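Local coordinates for cellulase IBT99 (Metagenomes, PDB 6WBT), which probably hydrolyses 6-phospho-alpha-glucosides as a family 4 glycoside hydrolase, and binds NAD, manganese and glucose 6-phosphate, at residues S251-S256 and Y270-S275; I325-E330 and S338-I343; V342-N347 and V370-V375. All blocks are in the same frame, centred on the assembly; numbering follows the deposited sequence.

Contact 1: residues S251-S256 and Y270-S275; sequences SALISS and YLMPDS
Leu-271 opens the contact by laying one methyl against the branched side of Ile-254: its CD1 lies 3.7 Å from CG2 of Ile-254 and 4.1 Å from the CD1 at the end of the same side chain, so a single leucine methyl rests in the fork between the two branches. The leucine has CG anti to its carbonyl carbon (chi1 -63°) and is then extended, which carries CD1 across to the helix. Next in sequence, Met-272, modelled as selenomethionine, comes to the same isoleucine from another direction. Its SE sits 3.8 Å from CG1 of Ile-254 and reaches on towards its CD1. The chain runs out nearly straight to the selenium and then bends (chi3 78°), swinging CE away from the isoleucine and up to CB of Leu-253 at 4.2 Å, the more exposed margin of the patch. Ile-254 is thus held between two successive residues, Leu-271 and Met-272, wholly by apolar contact. Farther along, Ser-275 turns back so that its OG bonds to Met-272 O at 3.2 Å, from above the carbonyl plane. On the facing helix, Ser-251 O is gripped twice by one residue, by Ser-255 N at 2.9 Å and by Ser-255 OG at 2.7 Å, from opposite faces of its plane. Both segments belong to the family 4 C-terminal domain, where this apolar packing backs a subunit contact. Ile-254 also touches Pro-263 of strand 262-263, while Val-223 of helix 216-226 meets Ser-255 behind it. A second subunit covers the turn: its Ser-421 OG bonds to Leu-271 O and its Leu-422 packs on Met-272, placing helix 251-257 just behind a subunit interface.

Contact 2: residues I325-E330 and S338-I343; sequences IVKVVE and SRQLVI
Lys-327 lies over Ser-338 and Gln-340, its aliphatic chain crossing that of the glutamine at about a right angle. The lysine leaves the helix with CG anti to the backbone N (chi1 177°) and bends at chi2, so two carbons touch the strand: CE comes 3.4 Å from Ser-338 OG, and CG 3.8 Å from Gln-340 NE2. Gln-340 is folded back at chi2 (-66°), which brings its NE2 to Ser-338 OG at 2.7 Å, the hydroxyl standing 18° out of the amide plane. This bond helps to fix the rotation of the amide; farther back, Gln-340 CG faces Val-328 CG2 at 4.3 Å. The ammonium of Lys-327 continues to a salt bridge with Glu-336. Were Ser-338 replaced by alanine, Gln-340 NE2 would probably lose this acceptor, its amide would be freer to turn, and Lys-327 CE would lose its hydroxyl neighbour. Helix 321-334, its segment axis 9.5 Å from that of the strand and closer to antiparallel than parallel, covers one face of the mixed sheet whose parallel strands are Rossmann-type. Val-328 reaches Ile-168 and Val-145 of strands 167-170 and 143-146; Gln-340 pairs through its backbone with Gly-363 of strand 358-366.

Contact 3: residues V342-N347 and V370-V375; sequences VIVPNN and VEPVRV
Val-370 pushes one methyl between two valines of the facing strand: its CG1 lies 3.5 Å from Val-342 CG2 and 3.9 Å from Val-344 CG1. That methyl stands anti to the backbone N of Val-370 (chi1 176°), whereas its CG2 turns aside and reaches Val-342 CG2 alone, at 3.9 Å. The two facing valines share one rotamer, CG1 anti to the carbonyl carbon and CG2 between it and the backbone N, yet use it differently. Val-342 offers just its CG2 and runs alongside Val-370, the two side chains pointing opposite ways. Both methyls of Val-344 touch Pro-372 CG, CG2 at 3.7 Å and CG1 at 3.9 Å, and the ring meets the valine through CG and CB. The strand segments cross at 77°, axes 8.7 Å apart, although strand 358-366 alone lies between their strands in the sheet order, which implies a strong twist or curl; Ile-361 of that strand touches both Val-344 and Pro-372. Val-342 and Val-370 also rest on Ile-168 of strand 167-170. Beyond Pro-372 the edge passes to a third subunit, where Arg-374 of that copy bonds to Pro-345 O and Asn-346 O.

From the N terminus, contact 1 comes first: it closes a short excursion of 13 residues between helix 251-257 and the turn before helix 274-277, and is finished before the others begin. Contact 2 then closes the tight connection from helix 321-334 into strand 338-345. Contact 3 begins on the stretch where contact 2 ends, sharing Val-342 and Ile-343, and closes the longer excursion through strand 358-366 to 369-372; none nests inside another. Contact 2 fastens a helix to the mixed sheet and contact 3 joins two non-adjacent strands of it, their centres 13 Å apart. Contact 1, 28 to 29 Å from either, centre to centre, borders the second subunit, and contact 3 the third.

Contact 1: residues S251-S256 and Y270-S275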
ATOM      1  N   SER A 251     -27.929  14.393 -16.549  1.00 68.74           N
ATOM      2  CA  SER A 251     -27.270  14.356 -15.250  1.00 65.04           C
ATOM      3  C   SER A 251     -28.250  14.428 -14.088  1.00 62.43           C
ATOM      4  O   SER A 251     -27.844  14.194 -12.945  1.00 61.07           O
ATOM      5  CB  SER A 251     -26.259  15.500 -15.143  1.00 65.56           C
ATOM      6  OG  SER A 251     -25.275  15.409 -16.158  1.00 66.99           O
ATOM      7  N   ALA A 252     -29.521  14.746 -14.350  1.00 62.83           N
ATOM      8  CA  ALA A 252     -30.508  14.811 -13.277  1.00 61.78           C
ATOM      9  C   ALA A 252     -30.752  13.438 -12.665  1.00 58.91           C
ATOM     10  O   ALA A 252     -30.868  13.308 -11.441  1.00 55.96           O
ATOM     11  CB  ALA A 252     -31.814  15.406 -13.802  1.00 63.19           C
ATOM     12  N   LEU A 253     -30.832  12.402 -13.502  1.00 59.39           N
ATOM     13  CA  LEU A 253     -31.058  11.054 -12.989  1.00 59.41           C
ATOM     14  C   LEU A 253     -29.849  10.549 -12.212  1.00 58.54           C
ATOM     15  O   LEU A 253     -30.001   9.931 -11.151  1.00 58.82           O
ATOM     16  CB  LEU A 253     -31.392  10.100 -14.137  1.00 60.47           C
ATOM     17  CG  LEU A 253     -32.792  10.165 -14.760  1.00 63.65           C
ATOM     18  CD1 LEU A 253     -33.864  10.158 -13.679  1.00 63.73           C
ATOM     19  CD2 LEU A 253     -32.956  11.364 -15.688  1.00 65.61           C
ATOM     20  N   ILE A 254     -28.642  10.805 -12.718  1.00 57.41           N
ATOM     21  CA  ILE A 254     -27.439  10.326 -12.045  1.00 55.15           C
ATOM     22  C   ILE A 254     -27.232  11.061 -10.726  1.00 53.92           C
ATOM     23  O   ILE A 254     -26.862  10.454  -9.714  1.00 52.12           O
ATOM     24  CB  ILE A 254     -26.219  10.464 -12.974  1.00 53.95           C
ATOM     25  CG1 ILE A 254     -26.426   9.640 -14.246  1.00 54.35           C
ATOM     26  CG2 ILE A 254     -24.949  10.033 -12.258  1.00 52.31           C
ATOM     27  CD1 ILE A 254     -25.262   9.696 -15.210  1.00 53.11           C
ATOM     28  N   SER A 255     -27.472  12.374 -10.712  1.00 55.38           N
ATOM     29  CA  SER A 255     -27.319  13.148  -9.486  1.00 54.70           C
ATOM     30  C   SER A 255     -28.423  12.877  -8.473  1.00 54.59           C
ATOM     31  O   SER A 255     -28.289  13.286  -7.315  1.00 53.87           O
ATOM     32  CB  SER A 255     -27.272  14.643  -9.811  1.00 54.52           C
ATOM     33  OG  SER A 255     -28.445  15.055 -10.490  1.00 57.24           O
ATOM     34  N   SER A 256     -29.503  12.207  -8.875  1.00 55.72           N
ATOM     35  CA  SER A 256     -30.580  11.873  -7.952  1.00 58.53           C
ATOM     36  C   SER A 256     -30.416  10.493  -7.331  1.00 59.05           C
ATOM     37  O   SER A 256     -30.829  10.286  -6.183  1.00 60.94           O
ATOM     38  CB  SER A 256     -31.932  11.952  -8.666  1.00 60.59           C
ATOM     39  OG  SER A 256     -32.189  13.264  -9.133  1.00 61.22           O
ATOM     40  N   TYR A 270     -21.695   5.387 -19.364  1.00 62.04           N
ATOM     41  CA  TYR A 270     -21.294   4.242 -18.554  1.00 62.47           C
ATOM     42  C   TYR A 270     -22.423   3.759 -17.650  1.00 61.27           C
ATOM     43  O   TYR A 270     -22.723   2.561 -17.613  1.00 61.21           O
ATOM     44  CB  TYR A 270     -20.061   4.592 -17.717  1.00 63.04           C
ATOM     45  CG  TYR A 270     -18.798   4.763 -18.529  1.00 64.09           C
ATOM     46  CD1 TYR A 270     -18.017   3.667 -18.869  1.00 65.24           C
ATOM     47  CD2 TYR A 270     -18.386   6.018 -18.954  1.00 64.13           C
ATOM     48  CE1 TYR A 270     -16.861   3.816 -19.611  1.00 65.40           C
ATOM     49  CE2 TYR A 270     -17.232   6.177 -19.696  1.00 63.64           C
ATOM     50  CZ  TYR A 270     -16.473   5.074 -20.022  1.00 64.23           C
ATOM     51  OH  TYR A 270     -15.323   5.226 -20.761  1.00 64.03           O
ATOM     52  N   LEU A 271     -23.052   4.674 -16.914  1.00 61.68           N
ATOM     53  CA  LEU A 271     -24.138   4.298 -16.019  1.00 62.84           C
ATOM     54  C   LEU A 271     -25.448   4.055 -16.754  1.00 66.86           C
ATOM     55  O   LEU A 271     -26.313   3.344 -16.228  1.00 67.83           O
ATOM     56  CB  LEU A 271     -24.341   5.375 -14.952  1.00 61.51           C
ATOM     57  CG  LEU A 271     -23.162   5.607 -14.005  1.00 59.85           C
ATOM     58  CD1 LEU A 271     -23.476   6.719 -13.019  1.00 58.71           C
ATOM     59  CD2 LEU A 271     -22.802   4.322 -13.275  1.00 58.66           C
HETATM   60  N   MSE A 272     -25.620   4.626 -17.942  1.00 68.98           N
HETATM   61  CA  MSE A 272     -26.856   4.450 -18.696  1.00 71.08           C
HETATM   62  C   MSE A 272     -26.617   4.129 -20.174  1.00 70.95           C
HETATM   63  O   MSE A 272     -26.990   4.915 -21.043  1.00 70.17           O
HETATM   64  CB  MSE A 272     -27.723   5.710 -18.582  1.00 73.26           C
HETATM   65  CG  MSE A 272     -27.990   6.161 -17.152  1.00 74.79           C
HETATM   66 SE   MSE A 272     -28.560   8.023 -17.012  0.63 76.58          SE
HETATM   67  CE  MSE A 272     -30.421   7.828 -17.556  1.00 78.90           C
ATOM     68  N   PRO A 273     -25.999   2.978 -20.468  1.00 72.40           N
ATOM     69  CA  PRO A 273     -25.840   2.596 -21.879  1.00 73.90           C
ATOM     70  C   PRO A 273     -27.152   2.222 -22.546  1.00 76.42           C
ATOM     71  O   PRO A 273     -27.261   2.336 -23.773  1.00 74.86           O
ATOM     72  CB  PRO A 273     -24.876   1.405 -21.816  1.00 73.17           C
ATOM     73  CG  PRO A 273     -25.100   0.825 -20.470  1.00 73.10           C
ATOM     74  CD  PRO A 273     -25.373   1.995 -19.566  1.00 72.22           C
ATOM     75  N   ASP A 274     -28.151   1.781 -21.777  1.00 79.96           N
ATOM     76  CA  ASP A 274     -29.447   1.451 -22.362  1.00 85.15           C
ATOM     77  C   ASP A 274     -30.098   2.680 -22.984  1.00 89.09           C
ATOM     78  O   ASP A 274     -30.572   2.636 -24.125  1.00 89.87           O
ATOM     79  CB  ASP A 274     -30.364   0.840 -21.300  1.00 85.98           C
ATOM     80  CG  ASP A 274     -30.171  -0.655 -21.151  1.00 85.72           C
ATOM     81  OD1 ASP A 274     -29.425  -1.246 -21.960  1.00 85.43           O
ATOM     82  OD2 ASP A 274     -30.769  -1.241 -20.225  1.00 85.73           O
ATOM     83  N   SER A 275     -30.125   3.792 -22.248  1.00 91.96           N
ATOM     84  CA  SER A 275     -30.793   4.994 -22.730  1.00 93.87           C
ATOM     85  C   SER A 275     -30.006   5.724 -23.809  1.00 92.74           C
ATOM     86  O   SER A 275     -30.517   6.703 -24.364  1.00 94.08           O
ATOM     87  CB  SER A 275     -31.065   5.944 -21.562  1.00 95.31           C
ATOM     88  OG  SER A 275     -29.854   6.367 -20.959  1.00 95.61           O
TER

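Contact 2: residues I325-E330 and S338-I343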
ATOM      1  N   ILE A 325      -7.039  26.380 -22.286  1.00 61.23           N
ATOM      2  CA  ILE A 325      -5.752  25.875 -22.753  1.00 59.75           C
ATOM      3  C   ILE A 325      -4.699  26.978 -22.724  1.00 59.81           C
ATOM      4  O   ILE A 325      -3.540  26.739 -22.362  1.00 61.08           O
ATOM      5  CB  ILE A 325      -5.902  25.266 -24.158  1.00 59.78           C
ATOM      6  CG1 ILE A 325      -6.944  24.148 -24.132  1.00 61.82           C
ATOM      7  CG2 ILE A 325      -4.565  24.744 -24.661  1.00 58.02           C
ATOM      8  CD1 ILE A 325      -7.491  23.792 -25.491  1.00 62.77           C
ATOM      9  N   VAL A 326      -5.082  28.200 -23.100  1.00 57.18           N
ATOM     10  CA  VAL A 326      -4.139  29.313 -23.075  1.00 54.21           C
ATOM     11  C   VAL A 326      -3.729  29.639 -21.644  1.00 54.42           C
ATOM     12  O   VAL A 326      -2.575  30.000 -21.381  1.00 56.98           O
ATOM     13  CB  VAL A 326      -4.741  30.534 -23.794  1.00 53.09           C
ATOM     14  CG1 VAL A 326      -3.865  31.762 -23.602  1.00 52.22           C
ATOM     15  CG2 VAL A 326      -4.915  30.237 -25.275  1.00 53.20           C
ATOM     16  N   LYS A 327      -4.657  29.500 -20.693  1.00 52.57           N
ATOM     17  CA  LYS A 327      -4.331  29.760 -19.294  1.00 51.85           C
ATOM     18  C   LYS A 327      -3.275  28.792 -18.772  1.00 51.80           C
ATOM     19  O   LYS A 327      -2.449  29.169 -17.933  1.00 52.21           O
ATOM     20  CB  LYS A 327      -5.600  29.686 -18.441  1.00 50.88           C
ATOM     21  CG  LYS A 327      -5.373  29.880 -16.949  1.00 51.58           C
ATOM     22  CD  LYS A 327      -4.663  31.193 -16.660  1.00 55.64           C
ATOM     23  CE  LYS A 327      -4.326  31.323 -15.183  1.00 58.94           C
ATOM     24  NZ  LYS A 327      -3.482  32.517 -14.906  1.00 62.34           N
ATOM     25  N   VAL A 328      -3.278  27.551 -19.260  1.00 49.91           N
ATOM     26  CA  VAL A 328      -2.286  26.575 -18.818  1.00 46.72           C
ATOM     27  C   VAL A 328      -0.898  26.954 -19.329  1.00 45.92           C
ATOM     28  O   VAL A 328       0.069  27.002 -18.560  1.00 44.90           O
ATOM     29  CB  VAL A 328      -2.690  25.159 -19.268  1.00 43.90           C
ATOM     30  CG1 VAL A 328      -1.539  24.194 -19.069  1.00 41.90           C
ATOM     31  CG2 VAL A 328      -3.920  24.689 -18.497  1.00 43.67           C
ATOM     32  N   VAL A 329      -0.781  27.224 -20.633  1.00 45.32           N
ATOM     33  CA  VAL A 329       0.498  27.654 -21.197  1.00 44.94           C
ATOM     34  C   VAL A 329       0.978  28.926 -20.518  1.00 48.32           C
ATOM     35  O   VAL A 329       2.159  29.062 -20.177  1.00 49.23           O
ATOM     36  CB  VAL A 329       0.380  27.857 -22.719  1.00 41.80           C
ATOM     37  CG1 VAL A 329       1.725  28.275 -23.298  1.00 41.96           C
ATOM     38  CG2 VAL A 329      -0.158  26.612 -23.398  1.00 40.12           C
ATOM     39  N   GLU A 330       0.070  29.885 -20.326  1.00 49.95           N
ATOM     40  CA  GLU A 330       0.433  31.136 -19.671  1.00 52.66           C
ATOM     41  C   GLU A 330       0.949  30.887 -18.259  1.00 51.49           C
ATOM     42  O   GLU A 330       1.905  31.533 -17.814  1.00 53.30           O
ATOM     43  CB  GLU A 330      -0.771  32.074 -19.653  1.00 55.93           C
ATOM     44  CG  GLU A 330      -0.521  33.408 -18.984  1.00 60.88           C
ATOM     45  CD  GLU A 330      -1.771  34.260 -18.912  1.00 64.87           C
ATOM     46  OE1 GLU A 330      -2.660  34.090 -19.773  1.00 65.90           O
ATOM     47  OE2 GLU A 330      -1.869  35.096 -17.991  1.00 67.24           O
ATOM     48  N   SER A 338      -1.519  28.400 -11.347  1.00 55.68           N
ATOM     49  CA  SER A 338      -2.949  28.279 -11.586  1.00 54.56           C
ATOM     50  C   SER A 338      -3.438  26.889 -11.199  1.00 50.84           C
ATOM     51  O   SER A 338      -2.807  25.878 -11.518  1.00 50.95           O
ATOM     52  CB  SER A 338      -3.269  28.562 -13.053  1.00 56.33           C
ATOM     53  OG  SER A 338      -4.666  28.506 -13.290  1.00 57.31           O
ATOM     54  N   ARG A 339      -4.573  26.843 -10.507  1.00 48.80           N
ATOM     55  CA  ARG A 339      -5.148  25.592 -10.026  1.00 47.53           C
ATOM     56  C   ARG A 339      -6.130  25.069 -11.069  1.00 49.59           C
ATOM     57  O   ARG A 339      -7.232  25.607 -11.220  1.00 49.85           O
ATOM     58  CB  ARG A 339      -5.832  25.801  -8.677  1.00 45.14           C
ATOM     59  CG  ARG A 339      -6.305  24.523  -8.008  1.00 44.85           C
ATOM     60  CD  ARG A 339      -7.006  24.827  -6.694  1.00 45.18           C
ATOM     61  NE  ARG A 339      -7.406  23.614  -5.989  1.00 44.98           N
ATOM     62  CZ  ARG A 339      -8.551  22.974  -6.193  1.00 43.26           C
ATOM     63  NH1 ARG A 339      -9.416  23.428  -7.090  1.00 41.36           N
ATOM     64  NH2 ARG A 339      -8.833  21.878  -5.503  1.00 43.28           N
ATOM     65  N   GLN A 340      -5.732  24.021 -11.788  1.00 51.52           N
ATOM     66  CA  GLN A 340      -6.546  23.444 -12.847  1.00 51.91           C
ATOM     67  C   GLN A 340      -6.712  21.948 -12.618  1.00 51.69           C
ATOM     68  O   GLN A 340      -5.963  21.325 -11.861  1.00 53.11           O
ATOM     69  CB  GLN A 340      -5.929  23.689 -14.232  1.00 51.15           C
ATOM     70  CG  GLN A 340      -5.642  25.148 -14.545  1.00 51.23           C
ATOM     71  CD  GLN A 340      -6.903  25.985 -14.662  1.00 50.83           C
ATOM     72  OE1 GLN A 340      -7.999  25.459 -14.855  1.00 49.71           O
ATOM     73  NE2 GLN A 340      -6.750  27.299 -14.542  1.00 51.67           N
ATOM     74  N   LEU A 341      -7.709  21.378 -13.292  1.00 50.70           N
ATOM     75  CA  LEU A 341      -7.968  19.940 -13.244  1.00 51.13           C
ATOM     76  C   LEU A 341      -7.221  19.291 -14.403  1.00 52.83           C
ATOM     77  O   LEU A 341      -7.685  19.309 -15.545  1.00 54.95           O
ATOM     78  CB  LEU A 341      -9.465  19.656 -13.316  1.00 50.83           C
ATOM     79  CG  LEU A 341     -10.374  20.405 -12.340  1.00 51.87           C
ATOM     80  CD1 LEU A 341     -11.823  19.984 -12.533  1.00 51.76           C
ATOM     81  CD2 LEU A 341      -9.937  20.183 -10.903  1.00 52.77           C
ATOM     82  N   VAL A 342      -6.056  18.717 -14.110  1.00 51.79           N
ATOM     83  CA  VAL A 342      -5.205  18.114 -15.123  1.00 50.99           C
ATOM     84  C   VAL A 342      -5.094  16.618 -14.850  1.00 47.77           C
ATOM     85  O   VAL A 342      -5.526  16.116 -13.812  1.00 45.94           O
ATOM     86  CB  VAL A 342      -3.809  18.763 -15.175  1.00 53.13           C
ATOM     87  CG1 VAL A 342      -3.931  20.271 -15.325  1.00 54.42           C
ATOM     88  CG2 VAL A 342      -3.028  18.410 -13.931  1.00 53.25           C
ATOM     89  N   ILE A 343      -4.498  15.911 -15.804  1.00 47.02           N
ATOM     90  CA  ILE A 343      -4.335  14.464 -15.738  1.00 45.53           C
ATOM     91  C   ILE A 343      -2.886  14.178 -15.369  1.00 45.71           C
ATOM     92  O   ILE A 343      -1.966  14.483 -16.137  1.00 47.66           O
ATOM     93  CB  ILE A 343      -4.717  13.795 -17.064  1.00 44.91           C
ATOM     94  CG1 ILE A 343      -6.108  14.256 -17.503  1.00 43.74           C
ATOM     95  CG2 ILE A 343      -4.668  12.281 -16.930  1.00 45.56           C
ATOM     96  CD1 ILE A 343      -6.515  13.750 -18.862  1.00 43.68           C
TER

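Contact 3: residues V342-N347 and V370-V375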
ATOM      1  N   VAL A 342      -6.056  18.717 -14.110  1.00 51.79           N
ATOM      2  CA  VAL A 342      -5.205  18.114 -15.123  1.00 50.99           C
ATOM      3  C   VAL A 342      -5.094  16.618 -14.850  1.00 47.77           C
ATOM      4  O   VAL A 342      -5.526  16.116 -13.812  1.00 45.94           O
ATOM      5  CB  VAL A 342      -3.809  18.763 -15.175  1.00 53.13           C
ATOM      6  CG1 VAL A 342      -3.931  20.271 -15.325  1.00 54.42           C
ATOM      7  CG2 VAL A 342      -3.028  18.410 -13.931  1.00 53.25           C
ATOM      8  N   ILE A 343      -4.498  15.911 -15.804  1.00 47.02           N
ATOM      9  CA  ILE A 343      -4.335  14.464 -15.738  1.00 45.53           C
ATOM     10  C   ILE A 343      -2.886  14.178 -15.369  1.00 45.71           C
ATOM     11  O   ILE A 343      -1.966  14.483 -16.137  1.00 47.66           O
ATOM     12  CB  ILE A 343      -4.717  13.795 -17.064  1.00 44.91           C
ATOM     13  CG1 ILE A 343      -6.108  14.256 -17.503  1.00 43.74           C
ATOM     14  CG2 ILE A 343      -4.668  12.281 -16.930  1.00 45.56           C
ATOM     15  CD1 ILE A 343      -6.515  13.750 -18.862  1.00 43.68           C
ATOM     16  N   VAL A 344      -2.678  13.590 -14.197  1.00 42.54           N
ATOM     17  CA  VAL A 344      -1.333  13.318 -13.695  1.00 42.07           C
ATOM     18  C   VAL A 344      -1.251  11.852 -13.297  1.00 42.36           C
ATOM     19  O   VAL A 344      -2.276  11.204 -13.030  1.00 41.29           O
ATOM     20  CB  VAL A 344      -0.975  14.230 -12.498  1.00 41.89           C
ATOM     21  CG1 VAL A 344      -0.881  15.678 -12.942  1.00 42.74           C
ATOM     22  CG2 VAL A 344      -2.002  14.071 -11.390  1.00 40.13           C
ATOM     23  N   PRO A 345      -0.041  11.291 -13.263  1.00 42.38           N
ATOM     24  CA  PRO A 345       0.129   9.954 -12.679  1.00 40.79           C
ATOM     25  C   PRO A 345      -0.200   9.985 -11.194  1.00 39.10           C
ATOM     26  O   PRO A 345       0.214  10.895 -10.472  1.00 40.57           O
ATOM     27  CB  PRO A 345       1.610   9.640 -12.925  1.00 40.79           C
ATOM     28  CG  PRO A 345       2.018  10.556 -14.033  1.00 40.57           C
ATOM     29  CD  PRO A 345       1.206  11.797 -13.859  1.00 40.72           C
ATOM     30  N   ASN A 346      -0.956   8.982 -10.744  1.00 36.50           N
ATOM     31  CA  ASN A 346      -1.414   8.916  -9.361  1.00 34.00           C
ATOM     32  C   ASN A 346      -0.246   8.938  -8.386  1.00 33.09           C
ATOM     33  O   ASN A 346       0.012   9.961  -7.743  1.00 35.91           O
ATOM     34  CB  ASN A 346      -2.259   7.661  -9.136  1.00 34.40           C
ATOM     35  CG  ASN A 346      -2.969   7.672  -7.800  1.00 32.72           C
ATOM     36  OD1 ASN A 346      -3.230   8.733  -7.235  1.00 29.76           O
ATOM     37  ND2 ASN A 346      -3.287   6.490  -7.287  1.00 32.61           N
ATOM     38  N   ASN A 347       0.460   7.811  -8.270  1.00 33.48           N
ATOM     39  CA  ASN A 347       1.635   7.700  -7.406  1.00 34.76           C
ATOM     40  C   ASN A 347       1.307   8.094  -5.967  1.00 35.43           C
ATOM     41  O   ASN A 347       2.112   8.716  -5.270  1.00 30.57           O
ATOM     42  CB  ASN A 347       2.797   8.535  -7.950  1.00 34.39           C
ATOM     43  CG  ASN A 347       3.408   7.938  -9.204  1.00 34.89           C
ATOM     44  OD1 ASN A 347       3.464   6.718  -9.360  1.00 35.06           O
ATOM     45  ND2 ASN A 347       3.872   8.797 -10.104  1.00 35.95           N
ATOM     46  N   VAL A 370       3.262  20.166 -13.135  1.00 53.59           N
ATOM     47  CA  VAL A 370       2.078  20.227 -12.288  1.00 51.79           C
ATOM     48  C   VAL A 370       2.419  19.668 -10.915  1.00 52.84           C
ATOM     49  O   VAL A 370       3.076  18.626 -10.799  1.00 54.73           O
ATOM     50  CB  VAL A 370       0.901  19.457 -12.915  1.00 48.76           C
ATOM     51  CG1 VAL A 370      -0.288  19.448 -11.966  1.00 49.07           C
ATOM     52  CG2 VAL A 370       0.518  20.071 -14.250  1.00 47.92           C
ATOM     53  N   GLU A 371       1.975  20.367  -9.872  1.00 53.41           N
ATOM     54  CA  GLU A 371       2.086  19.882  -8.500  1.00 54.10           C
ATOM     55  C   GLU A 371       0.708  19.451  -8.016  1.00 52.89           C
ATOM     56  O   GLU A 371      -0.082  20.292  -7.560  1.00 53.55           O
ATOM     57  CB  GLU A 371       2.665  20.965  -7.585  1.00 57.14           C
ATOM     58  CG  GLU A 371       4.155  21.194  -7.775  1.00 60.08           C
ATOM     59  CD  GLU A 371       4.739  22.129  -6.737  1.00 62.18           C
ATOM     60  OE1 GLU A 371       3.975  22.925  -6.153  1.00 62.08           O
ATOM     61  OE2 GLU A 371       5.964  22.063  -6.499  1.00 62.85           O
ATOM     62  N   PRO A 372       0.367  18.168  -8.098  1.00 48.79           N
ATOM     63  CA  PRO A 372      -0.972  17.728  -7.699  1.00 46.73           C
ATOM     64  C   PRO A 372      -1.131  17.686  -6.188  1.00 46.26           C
ATOM     65  O   PRO A 372      -0.192  17.398  -5.443  1.00 47.05           O
ATOM     66  CB  PRO A 372      -1.078  16.318  -8.297  1.00 46.78           C
ATOM     67  CG  PRO A 372       0.107  16.174  -9.223  1.00 47.65           C
ATOM     68  CD  PRO A 372       1.159  17.069  -8.667  1.00 48.01           C
ATOM     69  N   VAL A 373      -2.351  17.972  -5.743  1.00 43.86           N
ATOM     70  CA  VAL A 373      -2.664  17.967  -4.320  1.00 43.96           C
ATOM     71  C   VAL A 373      -2.995  16.549  -3.874  1.00 41.50           C
ATOM     72  O   VAL A 373      -3.522  15.734  -4.641  1.00 41.31           O
ATOM     73  CB  VAL A 373      -3.820  18.940  -4.011  1.00 45.19           C
ATOM     74  CG1 VAL A 373      -3.408  20.368  -4.333  1.00 46.45           C
ATOM     75  CG2 VAL A 373      -5.068  18.551  -4.788  1.00 45.16           C
ATOM     76  N   ARG A 374      -2.677  16.248  -2.617  1.00 39.08           N
ATOM     77  CA  ARG A 374      -2.956  14.934  -2.040  1.00 36.89           C
ATOM     78  C   ARG A 374      -4.456  14.812  -1.809  1.00 37.07           C
ATOM     79  O   ARG A 374      -5.002  15.383  -0.862  1.00 39.03           O
ATOM     80  CB  ARG A 374      -2.173  14.746  -0.745  1.00 36.45           C
ATOM     81  CG  ARG A 374      -2.207  13.326  -0.190  1.00 33.59           C
ATOM     82  CD  ARG A 374      -3.253  13.160   0.905  1.00 31.27           C
ATOM     83  NE  ARG A 374      -2.876  13.844   2.138  1.00 31.76           N
ATOM     84  CZ  ARG A 374      -3.348  15.027   2.515  1.00 33.20           C
ATOM     85  NH1 ARG A 374      -4.226  15.667   1.754  1.00 32.39           N
ATOM     86  NH2 ARG A 374      -2.945  15.571   3.655  1.00 34.57           N
ATOM     87  N   VAL A 375      -5.132  14.062  -2.680  1.00 35.23           N
ATOM     88  CA  VAL A 375      -6.583  13.936  -2.585  1.00 35.01           C
ATOM     89  C   VAL A 375      -6.966  13.054  -1.403  1.00 33.67           C
ATOM     90  O   VAL A 375      -7.863  13.390  -0.622  1.00 34.04           O
ATOM     91  CB  VAL A 375      -7.159  13.393  -3.905  1.00 36.65           C
ATOM     92  CG1 VAL A 375      -8.671  13.262  -3.810  1.00 37.11           C
ATOM     93  CG2 VAL A 375      -6.766  14.299  -5.063  1.00 38.02           C
TER